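Local coordinates for protein GLB-12 (Caenorhabditis elegans, PDB 4BJA), which is a haem-binding globin that acts in redox signalling and is essential for reproduction in the worm, at the protoporphyrin IX containing Fe site. Coordinates in Å, arbitrary orientation; residue numbers count along the deposited sequence, not the author numbering.

The protoporphyrin IX containing Fe site. Residues 69, 72-73, 88, 91-92, 95-96, 99, 123, 126-127, 130, 132-133, 144-145, 148-149, 203. With HEM (protoporphyrin IX containing Fe), chain B.
This is the haem pocket of a globin with six-coordinate iron. The protein buries 687 of the haem's 783 Å². Distal His92, from helix 87-108, binds FE through NE2 at 2.1 Å. Proximal His127 NE2 binds FE from the opposite face of the haem, at 2.0 Å. The two bonds run almost in line (178°), and His92 occupies the distal position where a gas would bind. The His92 ring runs along the NB–ND line and the His127 ring along NA–NC, so the imidazoles are crossed. His127 ND1 donates to Thr123 O at 2.8 Å, which fixes its rotation and would make the ligand a stronger donor.

The distal lid is Phe73, Arg95 and Phe96. Phe73 CZ sits over the His92 ring centre. Arg95 extends along the rim and lays its CD against the propionate carbon CAA. The proximal floor is Met203, Leu133 and Gln130. Met203, bent at chi3 (75°), puts CE over the face of pyrrole B. Gln130 folds at chi2 (-47°) and lays its amide nearly flat beneath pyrrole D, with NE2 3.3 Å from HEM C3D. An alanine here would probably leave the floor under pyrrole D less well packed and the ring less firmly held.

Val148 and Ile149 form the inner wall at vinyl CBB. Val72 and Leu133 clamp vinyl CBC, and Phe99 turns a face to methyl CMB. The propionates line the more open edge and diverge. Propionate A drops to the proximal side, where Ser126 OG donates to O1A at 3.0 Å and water 1 bridges the pair. Propionate D rises. His92 N–H points to Lys88 O, not to O2D. Lys88 O lies 2.6 Å from O2D, a clash of acceptors unless that carboxyl is protonated.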
# COMPACT_ATOMS: atom_id res chain seq x y z
N LEU A 69 -26.37 -2.65 -6.29
CA LEU A 69 -26.14 -3.22 -4.96
C LEU A 69 -27.42 -3.52 -4.20
O LEU A 69 -27.40 -4.22 -3.19
CB LEU A 69 -25.19 -2.34 -4.11
CG LEU A 69 -23.77 -2.29 -4.69
CD1 LEU A 69 -22.90 -1.36 -3.82
CD2 LEU A 69 -23.11 -3.69 -4.83
N VAL A 72 -28.04 -7.26 -4.18
CA VAL A 72 -27.03 -7.96 -3.39
C VAL A 72 -27.49 -7.98 -1.95
O VAL A 72 -27.36 -9.01 -1.25
CB VAL A 72 -25.64 -7.23 -3.46
CG1 VAL A 72 -24.66 -7.89 -2.52
CG2 VAL A 72 -25.10 -7.28 -4.84
N PHE A 73 -27.98 -6.84 -1.50
CA PHE A 73 -28.35 -6.65 -0.11
C PHE A 73 -29.81 -6.96 0.18
O PHE A 73 -30.32 -6.68 1.28
CB PHE A 73 -27.95 -5.25 0.35
CG PHE A 73 -26.47 -5.09 0.46
CD1 PHE A 73 -25.73 -5.94 1.30
CD2 PHE A 73 -25.82 -4.11 -0.27
CE1 PHE A 73 -24.32 -5.79 1.41
CE2 PHE A 73 -24.44 -3.96 -0.20
CZ PHE A 73 -23.68 -4.81 0.65
N LYS A 88 -29.85 -8.52 5.26
CA LYS A 88 -28.50 -8.43 4.64
C LYS A 88 -28.03 -6.99 4.65
O LYS A 88 -26.84 -6.71 4.86
CB LYS A 88 -28.47 -8.97 3.22
CG LYS A 88 -28.77 -10.46 3.06
CD LYS A 88 -28.37 -11.02 1.68
CE LYS A 88 -26.84 -10.89 1.36
NZ LYS A 88 -26.50 -11.26 -0.10
N GLY A 91 -27.60 -5.75 8.22
CA GLY A 91 -26.45 -6.56 8.74
C GLY A 91 -25.15 -5.95 8.26
O GLY A 91 -24.15 -5.87 9.01
N HIS A 92 -25.15 -5.51 7.01
CA HIS A 92 -23.93 -4.97 6.47
C HIS A 92 -23.57 -3.65 7.11
O HIS A 92 -22.38 -3.34 7.28
CB HIS A 92 -24.03 -4.80 4.96
CG HIS A 92 -22.69 -4.72 4.33
ND1 HIS A 92 -22.13 -3.52 3.93
CD2 HIS A 92 -21.75 -5.67 4.12
CE1 HIS A 92 -20.91 -3.75 3.45
NE2 HIS A 92 -20.66 -5.04 3.55
N ARG A 95 -21.97 -4.46 10.35
CA ARG A 95 -20.63 -5.06 10.15
C ARG A 95 -19.62 -3.99 9.77
O ARG A 95 -18.47 -3.99 10.26
CB ARG A 95 -20.64 -6.17 9.08
CG ARG A 95 -21.39 -7.45 9.55
CD ARG A 95 -21.85 -8.28 8.35
NE ARG A 95 -22.25 -9.67 8.64
CZ ARG A 95 -23.43 -10.03 9.15
NH1 ARG A 95 -24.34 -9.10 9.46
NH2 ARG A 95 -23.71 -11.31 9.36
N PHE A 96 -20.04 -3.07 8.89
CA PHE A 96 -19.16 -2.00 8.41
C PHE A 96 -18.89 -1.03 9.55
O PHE A 96 -17.75 -0.66 9.80
CB PHE A 96 -19.83 -1.28 7.22
CG PHE A 96 -18.98 -0.25 6.59
CD1 PHE A 96 -18.86 1.00 7.16
CD2 PHE A 96 -18.32 -0.53 5.40
CE1 PHE A 96 -18.03 1.97 6.58
CE2 PHE A 96 -17.48 0.44 4.79
CZ PHE A 96 -17.36 1.70 5.40
N PHE A 99 -16.46 -2.76 11.90
CA PHE A 99 -15.13 -2.79 11.26
C PHE A 99 -14.44 -1.45 11.43
O PHE A 99 -13.25 -1.43 11.76
CB PHE A 99 -15.34 -3.13 9.78
CG PHE A 99 -14.15 -2.91 8.89
CD1 PHE A 99 -13.93 -1.67 8.26
CD2 PHE A 99 -13.30 -3.98 8.59
CE1 PHE A 99 -12.85 -1.50 7.40
CE2 PHE A 99 -12.25 -3.82 7.69
CZ PHE A 99 -12.01 -2.58 7.11
N THR A 123 -10.72 -9.02 5.76
CA THR A 123 -12.06 -8.59 5.30
C THR A 123 -12.08 -8.61 3.78
O THR A 123 -13.04 -9.08 3.16
CB THR A 123 -12.39 -7.22 5.90
OG1 THR A 123 -12.34 -7.32 7.33
CG2 THR A 123 -13.80 -6.71 5.52
N SER A 126 -12.36 -12.15 2.59
CA SER A 126 -13.61 -12.78 2.92
C SER A 126 -14.69 -12.43 1.91
O SER A 126 -15.67 -13.18 1.73
CB SER A 126 -14.07 -12.35 4.31
OG SER A 126 -15.45 -12.62 4.46
N HIS A 127 -14.52 -11.30 1.26
CA HIS A 127 -15.52 -10.88 0.26
C HIS A 127 -15.52 -11.70 -1.00
O HIS A 127 -16.45 -11.58 -1.81
CB HIS A 127 -15.39 -9.35 -0.02
CG HIS A 127 -16.07 -8.50 1.03
ND1 HIS A 127 -15.54 -8.28 2.28
CD2 HIS A 127 -17.26 -7.84 1.01
CE1 HIS A 127 -16.36 -7.52 2.98
NE2 HIS A 127 -17.42 -7.26 2.24
N GLN A 130 -18.63 -13.62 -1.74
CA GLN A 130 -19.79 -12.93 -2.29
C GLN A 130 -19.78 -13.09 -3.78
O GLN A 130 -18.92 -12.56 -4.46
CB GLN A 130 -19.80 -11.44 -1.91
CG GLN A 130 -19.78 -11.14 -0.40
CD GLN A 130 -20.79 -11.95 0.41
OE1 GLN A 130 -21.84 -12.35 -0.09
NE2 GLN A 130 -20.48 -12.18 1.69
N PHE A 132 -21.51 -11.96 -6.22
CA PHE A 132 -21.63 -10.75 -7.00
C PHE A 132 -20.24 -10.15 -7.16
O PHE A 132 -19.85 -9.74 -8.23
CB PHE A 132 -22.55 -9.72 -6.34
CG PHE A 132 -22.55 -8.39 -7.03
CD1 PHE A 132 -23.42 -8.13 -8.09
CD2 PHE A 132 -21.68 -7.37 -6.61
CE1 PHE A 132 -23.40 -6.87 -8.74
CE2 PHE A 132 -21.67 -6.14 -7.24
CZ PHE A 132 -22.53 -5.88 -8.33
N LEU A 133 -19.48 -10.11 -6.07
CA LEU A 133 -18.15 -9.52 -6.17
C LEU A 133 -17.17 -10.43 -6.90
O LEU A 133 -16.36 -9.96 -7.67
CB LEU A 133 -17.62 -9.16 -4.78
CG LEU A 133 -18.32 -8.00 -4.08
CD1 LEU A 133 -17.80 -7.90 -2.65
CD2 LEU A 133 -18.05 -6.67 -4.82
N TYR A 144 -15.82 -2.16 -6.51
CA TYR A 144 -16.93 -1.89 -5.60
C TYR A 144 -16.46 -1.44 -4.22
O TYR A 144 -17.18 -0.74 -3.54
CB TYR A 144 -17.90 -3.11 -5.51
CG TYR A 144 -18.62 -3.34 -6.81
CD1 TYR A 144 -19.80 -2.65 -7.11
CD2 TYR A 144 -18.09 -4.21 -7.76
CE1 TYR A 144 -20.45 -2.87 -8.31
CE2 TYR A 144 -18.73 -4.41 -8.98
CZ TYR A 144 -19.89 -3.73 -9.23
OH TYR A 144 -20.52 -3.95 -10.45
N PHE A 145 -15.25 -1.82 -3.79
CA PHE A 145 -14.75 -1.30 -2.54
C PHE A 145 -14.49 0.18 -2.68
O PHE A 145 -14.79 0.97 -1.77
CB PHE A 145 -13.45 -2.01 -2.15
CG PHE A 145 -13.61 -3.50 -2.03
CD1 PHE A 145 -14.64 -4.04 -1.24
CD2 PHE A 145 -12.80 -4.36 -2.79
CE1 PHE A 145 -14.79 -5.44 -1.15
CE2 PHE A 145 -12.95 -5.73 -2.71
CZ PHE A 145 -13.95 -6.27 -1.89
N VAL A 148 -17.90 2.15 -2.80
CA VAL A 148 -18.51 2.32 -1.48
C VAL A 148 -17.73 3.34 -0.68
O VAL A 148 -18.30 4.29 -0.07
CB VAL A 148 -18.56 0.95 -0.74
CG1 VAL A 148 -18.93 1.14 0.72
CG2 VAL A 148 -19.62 0.02 -1.43
N ILE A 149 -16.41 3.13 -0.58
CA ILE A 149 -15.62 4.01 0.29
C ILE A 149 -15.58 5.42 -0.26
O ILE A 149 -15.57 6.36 0.52
CB ILE A 149 -14.22 3.45 0.56
CG1 ILE A 149 -14.41 2.19 1.38
CG2 ILE A 149 -13.35 4.52 1.28
CD1 ILE A 149 -14.79 2.46 2.80
N MET A 203 -8.08 -3.71 0.81
CA MET A 203 -9.17 -4.64 0.53
C MET A 203 -9.14 -5.07 -0.91
O MET A 203 -9.37 -6.24 -1.20
CB MET A 203 -10.52 -4.05 0.90
CG MET A 203 -10.69 -3.92 2.38
SD MET A 203 -12.26 -3.15 2.71
CE MET A 203 -13.35 -4.52 2.38
CHA HEM B . -19.73 -8.86 4.83
CHB HEM B . -17.16 -4.81 5.47
CHC HEM B . -17.85 -3.64 0.86
CHD HEM B . -21.03 -7.22 0.45
C1A HEM B . -18.94 -7.90 5.36
C2A HEM B . -18.34 -7.94 6.69
C3A HEM B . -17.64 -6.81 6.83
C4A HEM B . -17.78 -6.02 5.63
CMA HEM B . -16.81 -6.33 8.06
CAA HEM B . -18.50 -9.13 7.69
CBA HEM B . -17.15 -9.78 8.00
CGA HEM B . -16.62 -10.33 6.75
O1A HEM B . -17.39 -11.03 6.04
O2A HEM B . -15.44 -10.00 6.46
C1B HEM B . -17.09 -4.20 4.25
C2B HEM B . -16.24 -3.06 3.93
C3B HEM B . -16.43 -2.75 2.68
C4B HEM B . -17.40 -3.66 2.14
CMB HEM B . -15.28 -2.37 4.92
CAB HEM B . -15.67 -1.61 1.94
CBB HEM B . -16.19 -1.10 0.85
C1C HEM B . -18.75 -4.51 0.35
C2C HEM B . -19.26 -4.48 -1.00
C3C HEM B . -20.13 -5.46 -1.12
C4C HEM B . -20.24 -6.14 0.15
CMC HEM B . -18.81 -3.47 -2.09
CAC HEM B . -20.92 -5.78 -2.41
CBC HEM B . -21.33 -7.03 -2.58
C1D HEM B . -21.03 -7.93 1.60
C2D HEM B . -21.97 -8.95 1.94
C3D HEM B . -21.56 -9.46 3.29
C4D HEM B . -20.40 -8.70 3.65
CMD HEM B . -23.18 -9.46 1.12
CAD HEM B . -22.26 -10.54 4.13
CBD HEM B . -23.08 -9.80 5.20
CGD HEM B . -24.28 -9.01 4.67
O1D HEM B . -24.81 -9.29 3.58
O2D HEM B . -24.71 -8.10 5.39
NA HEM B . -18.59 -6.70 4.73
NB HEM B . -17.81 -4.57 3.12
NC HEM B . -19.37 -5.54 1.01
ND HEM B . -20.11 -7.79 2.65
FE HEM B . -18.99 -6.16 2.90
O HOH W 1 -17.67 -13.71 4.27